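Local atomic coordinates of Hcp1 (Flavobacterium johnsoniae, PDB entry 6BDC), a protein that probably assembles into hexameric rings that form the tube of a type VI secretion system and may chaperone effectors through it. Residues I42-E47 against E107-S112. Sequence-based numbering, arbitrary orientation.
Sequences IMIEVE and ETFMIS
With CG between its backbone N and carbonyl carbon (chi1 58°), Phe109 has its ring set against Ile44 in neighbouring antiparallel strands, 42-47 and 107-112, of the Hcp beta barrel. The beta-branched CB of Ile44 sits over the face of the ring, 4.2 Å from the centroid of Phe109, in a CH-pi contact. Ile44 CG1, beside its own N (chi1 -51°), leads on to CD1, which reaches Phe109 CE1 at 3.5 Å, while Val46 CG2 meets the ring edge at CE2. Flat and apolar, the phenylalanine can take one aliphatic neighbour on its face and another at its rim. Ile42 and Ile111 extend this buried side, which helix 53-60 helps to cover. Glu107 shares it, an acid made tolerable there by the hydrogen bond between its OE2 and Tyr93 OH.

Ile42 with Ile111, Ile44 with Phe109 and Val46 with Glu107 are hydrogen-bonded pairs, two bonds each. On the more open face Glu45 crosses Thr108, CG 3.4 Å from Thr108 OG1, while Glu45 OE2 hydrogen-bonds Thr106 OG1. Met43 and Met110, selenium replacing the methionine sulphur, lie side by side pointing the same way, with Met43 SE 3.6 Å from Met110 SE.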
ATOM      1  N   ILE A  42      -9.545   2.296 -22.614  1.00 80.43           N
ATOM      2  CA  ILE A  42      -8.468   3.280 -22.610  1.00 63.69           C
ATOM      3  C   ILE A  42      -8.680   4.227 -21.436  1.00 70.52           C
ATOM      4  O   ILE A  42      -9.794   4.726 -21.229  1.00 81.18           O
ATOM      5  CB  ILE A  42      -8.409   4.068 -23.933  1.00 67.28           C
ATOM      6  CG1 ILE A  42      -8.381   3.118 -25.131  1.00 70.08           C
ATOM      7  CG2 ILE A  42      -7.201   4.985 -23.950  1.00 67.07           C
ATOM      8  CD1 ILE A  42      -8.300   3.830 -26.463  1.00 77.44           C
HETATM    9  N   MSE A  43      -7.615   4.479 -20.676  1.00 70.26           N
HETATM   10  CA  MSE A  43      -7.670   5.377 -19.521  1.00 56.88           C
HETATM   11  C   MSE A  43      -6.828   6.626 -19.772  1.00 76.61           C
HETATM   12  O   MSE A  43      -5.661   6.519 -20.144  1.00 85.85           O
HETATM   13  CB  MSE A  43      -7.183   4.665 -18.262  1.00 82.63           C
HETATM   14  CG  MSE A  43      -6.889   3.187 -18.463  1.00 86.86           C
HETATM   15 SE   MSE A  43      -8.431   2.014 -18.257  0.72114.37          SE
HETATM   16  CE  MSE A  43      -8.004   1.280 -16.491  1.00 81.93           C
ATOM     17  N   ILE A  44      -7.419   7.807 -19.576  1.00 64.89           N
ATOM     18  CA  ILE A  44      -6.775   9.073 -19.900  1.00 80.07           C
ATOM     19  C   ILE A  44      -6.912  10.022 -18.716  1.00 88.51           C
ATOM     20  O   ILE A  44      -7.900   9.984 -17.975  1.00 68.87           O
ATOM     21  CB  ILE A  44      -7.373   9.711 -21.181  1.00 79.66           C
ATOM     22  CG1 ILE A  44      -7.402   8.710 -22.334  1.00 74.41           C
ATOM     23  CG2 ILE A  44      -6.588  10.946 -21.600  1.00 89.40           C
ATOM     24  CD1 ILE A  44      -8.794   8.281 -22.742  1.00101.85           C
ATOM     25  N   GLU A  45      -5.903  10.878 -18.539  1.00 81.76           N
ATOM     26  CA  GLU A  45      -5.944  11.961 -17.565  1.00 70.36           C
ATOM     27  C   GLU A  45      -5.611  13.264 -18.273  1.00 88.60           C
ATOM     28  O   GLU A  45      -4.614  13.343 -18.996  1.00105.82           O
ATOM     29  CB  GLU A  45      -4.975  11.719 -16.405  1.00 93.60           C
ATOM     30  CG  GLU A  45      -5.037  12.796 -15.332  1.00 89.40           C
ATOM     31  CD  GLU A  45      -4.324  12.396 -14.054  1.00100.48           C
ATOM     32  OE1 GLU A  45      -3.819  11.255 -13.981  1.00 96.77           O
ATOM     33  OE2 GLU A  45      -4.274  13.222 -13.117  1.00106.98           O
ATOM     34  N   VAL A  46      -6.441  14.284 -18.056  1.00 99.59           N
ATOM     35  CA  VAL A  46      -6.411  15.504 -18.853  1.00 89.23           C
ATOM     36  C   VAL A  46      -6.384  16.723 -17.942  1.00 97.39           C
ATOM     37  O   VAL A  46      -6.975  16.724 -16.858  1.00110.13           O
ATOM     38  CB  VAL A  46      -7.631  15.564 -19.803  1.00 93.53           C
ATOM     39  CG1 VAL A  46      -7.671  16.873 -20.559  1.00 97.41           C
ATOM     40  CG2 VAL A  46      -7.603  14.394 -20.767  1.00104.37           C
ATOM     41  N   GLU A  47      -5.677  17.763 -18.382  1.00 93.05           N
ATOM     42  CA  GLU A  47      -5.791  19.069 -17.745  1.00101.38           C
ATOM     43  C   GLU A  47      -7.173  19.647 -18.034  1.00108.97           C
ATOM     44  O   GLU A  47      -7.599  19.721 -19.190  1.00118.85           O
ATOM     45  CB  GLU A  47      -4.689  20.003 -18.246  1.00117.51           C
ATOM     46  CG  GLU A  47      -3.818  20.596 -17.146  1.00121.99           C
ATOM     47  CD  GLU A  47      -2.606  21.329 -17.698  1.00134.89           C
ATOM     48  OE1 GLU A  47      -2.069  20.885 -18.735  1.00141.37           O
ATOM     49  OE2 GLU A  47      -2.192  22.348 -17.101  1.00138.31           O
ATOM     50  N   GLU A 107      -8.881  15.804 -15.134  1.00 84.38           N
ATOM     51  CA  GLU A 107      -9.986  14.907 -15.444  1.00 82.28           C
ATOM     52  C   GLU A 107      -9.431  13.526 -15.763  1.00 80.45           C
ATOM     53  O   GLU A 107      -8.534  13.396 -16.599  1.00 84.42           O
ATOM     54  CB  GLU A 107     -10.800  15.425 -16.631  1.00 85.32           C
ATOM     55  CG  GLU A 107     -11.729  16.582 -16.316  1.00108.05           C
ATOM     56  CD  GLU A 107     -12.386  17.147 -17.560  1.00 95.82           C
ATOM     57  OE1 GLU A 107     -11.713  17.890 -18.303  1.00104.93           O
ATOM     58  OE2 GLU A 107     -13.568  16.830 -17.809  1.00 91.58           O
ATOM     59  N   THR A 108      -9.973  12.500 -15.108  1.00 73.78           N
ATOM     60  CA  THR A 108      -9.544  11.121 -15.313  1.00 75.79           C
ATOM     61  C   THR A 108     -10.758  10.282 -15.676  1.00 80.20           C
ATOM     62  O   THR A 108     -11.709  10.193 -14.894  1.00 70.13           O
ATOM     63  CB  THR A 108      -8.861  10.557 -14.067  1.00 75.64           C
ATOM     64  OG1 THR A 108      -7.608  11.222 -13.868  1.00 85.97           O
ATOM     65  CG2 THR A 108      -8.618   9.061 -14.227  1.00 65.47           C
ATOM     66  N   PHE A 109     -10.725   9.660 -16.851  1.00 70.63           N
ATOM     67  CA  PHE A 109     -11.893   8.956 -17.355  1.00 73.99           C
ATOM     68  C   PHE A 109     -11.452   7.722 -18.127  1.00 71.40           C
ATOM     69  O   PHE A 109     -10.293   7.596 -18.530  1.00 70.85           O
ATOM     70  CB  PHE A 109     -12.757   9.866 -18.242  1.00 90.24           C
ATOM     71  CG  PHE A 109     -12.025  10.446 -19.420  1.00 75.93           C
ATOM     72  CD1 PHE A 109     -12.123   9.863 -20.674  1.00 90.18           C
ATOM     73  CD2 PHE A 109     -11.237  11.574 -19.275  1.00 78.23           C
ATOM     74  CE1 PHE A 109     -11.450  10.399 -21.760  1.00 80.97           C
ATOM     75  CE2 PHE A 109     -10.560  12.114 -20.352  1.00 86.26           C
ATOM     76  CZ  PHE A 109     -10.667  11.526 -21.597  1.00 85.30           C
HETATM   77  N   MSE A 110     -12.400   6.812 -18.326  1.00 72.16           N
HETATM   78  CA  MSE A 110     -12.153   5.604 -19.096  1.00 76.98           C
HETATM   79  C   MSE A 110     -13.256   5.374 -20.133  1.00 99.16           C
HETATM   80  O   MSE A 110     -14.450   5.386 -19.813  1.00 73.29           O
HETATM   81  CB  MSE A 110     -12.017   4.399 -18.163  1.00 78.51           C
HETATM   82  CG  MSE A 110     -12.666   3.103 -18.650  1.00 89.91           C
HETATM   83 SE   MSE A 110     -11.960   1.541 -17.713  1.00 93.51          SE
HETATM   84  CE  MSE A 110     -13.604   0.482 -17.579  1.00 91.36           C
ATOM     85  N   ILE A 111     -12.840   5.184 -21.386  1.00 81.08           N
ATOM     86  CA  ILE A 111     -13.755   4.938 -22.493  1.00 85.19           C
ATOM     87  C   ILE A 111     -13.585   3.503 -22.959  1.00 77.52           C
ATOM     88  O   ILE A 111     -12.508   2.909 -22.840  1.00 96.21           O
ATOM     89  CB  ILE A 111     -13.537   5.920 -23.663  1.00 91.74           C
ATOM     90  CG1 ILE A 111     -12.083   5.890 -24.138  1.00 78.11           C
ATOM     91  CG2 ILE A 111     -13.947   7.326 -23.259  1.00 79.43           C
ATOM     92  CD1 ILE A 111     -11.809   6.811 -25.313  1.00 83.69           C
ATOM     93  N   SER A 112     -14.663   2.944 -23.499  1.00 78.81           N
ATOM     94  CA  SER A 112     -14.681   1.572 -23.996  1.00 77.29           C
ATOM     95  C   SER A 112     -14.978   1.602 -25.489  1.00 81.72           C
ATOM     96  O   SER A 112     -16.113   1.869 -25.897  1.00 84.46           O
ATOM     97  CB  SER A 112     -15.715   0.735 -23.248  1.00 76.45           C
ATOM     98  OG  SER A 112     -15.807  -0.551 -23.819  1.00102.28           O
TER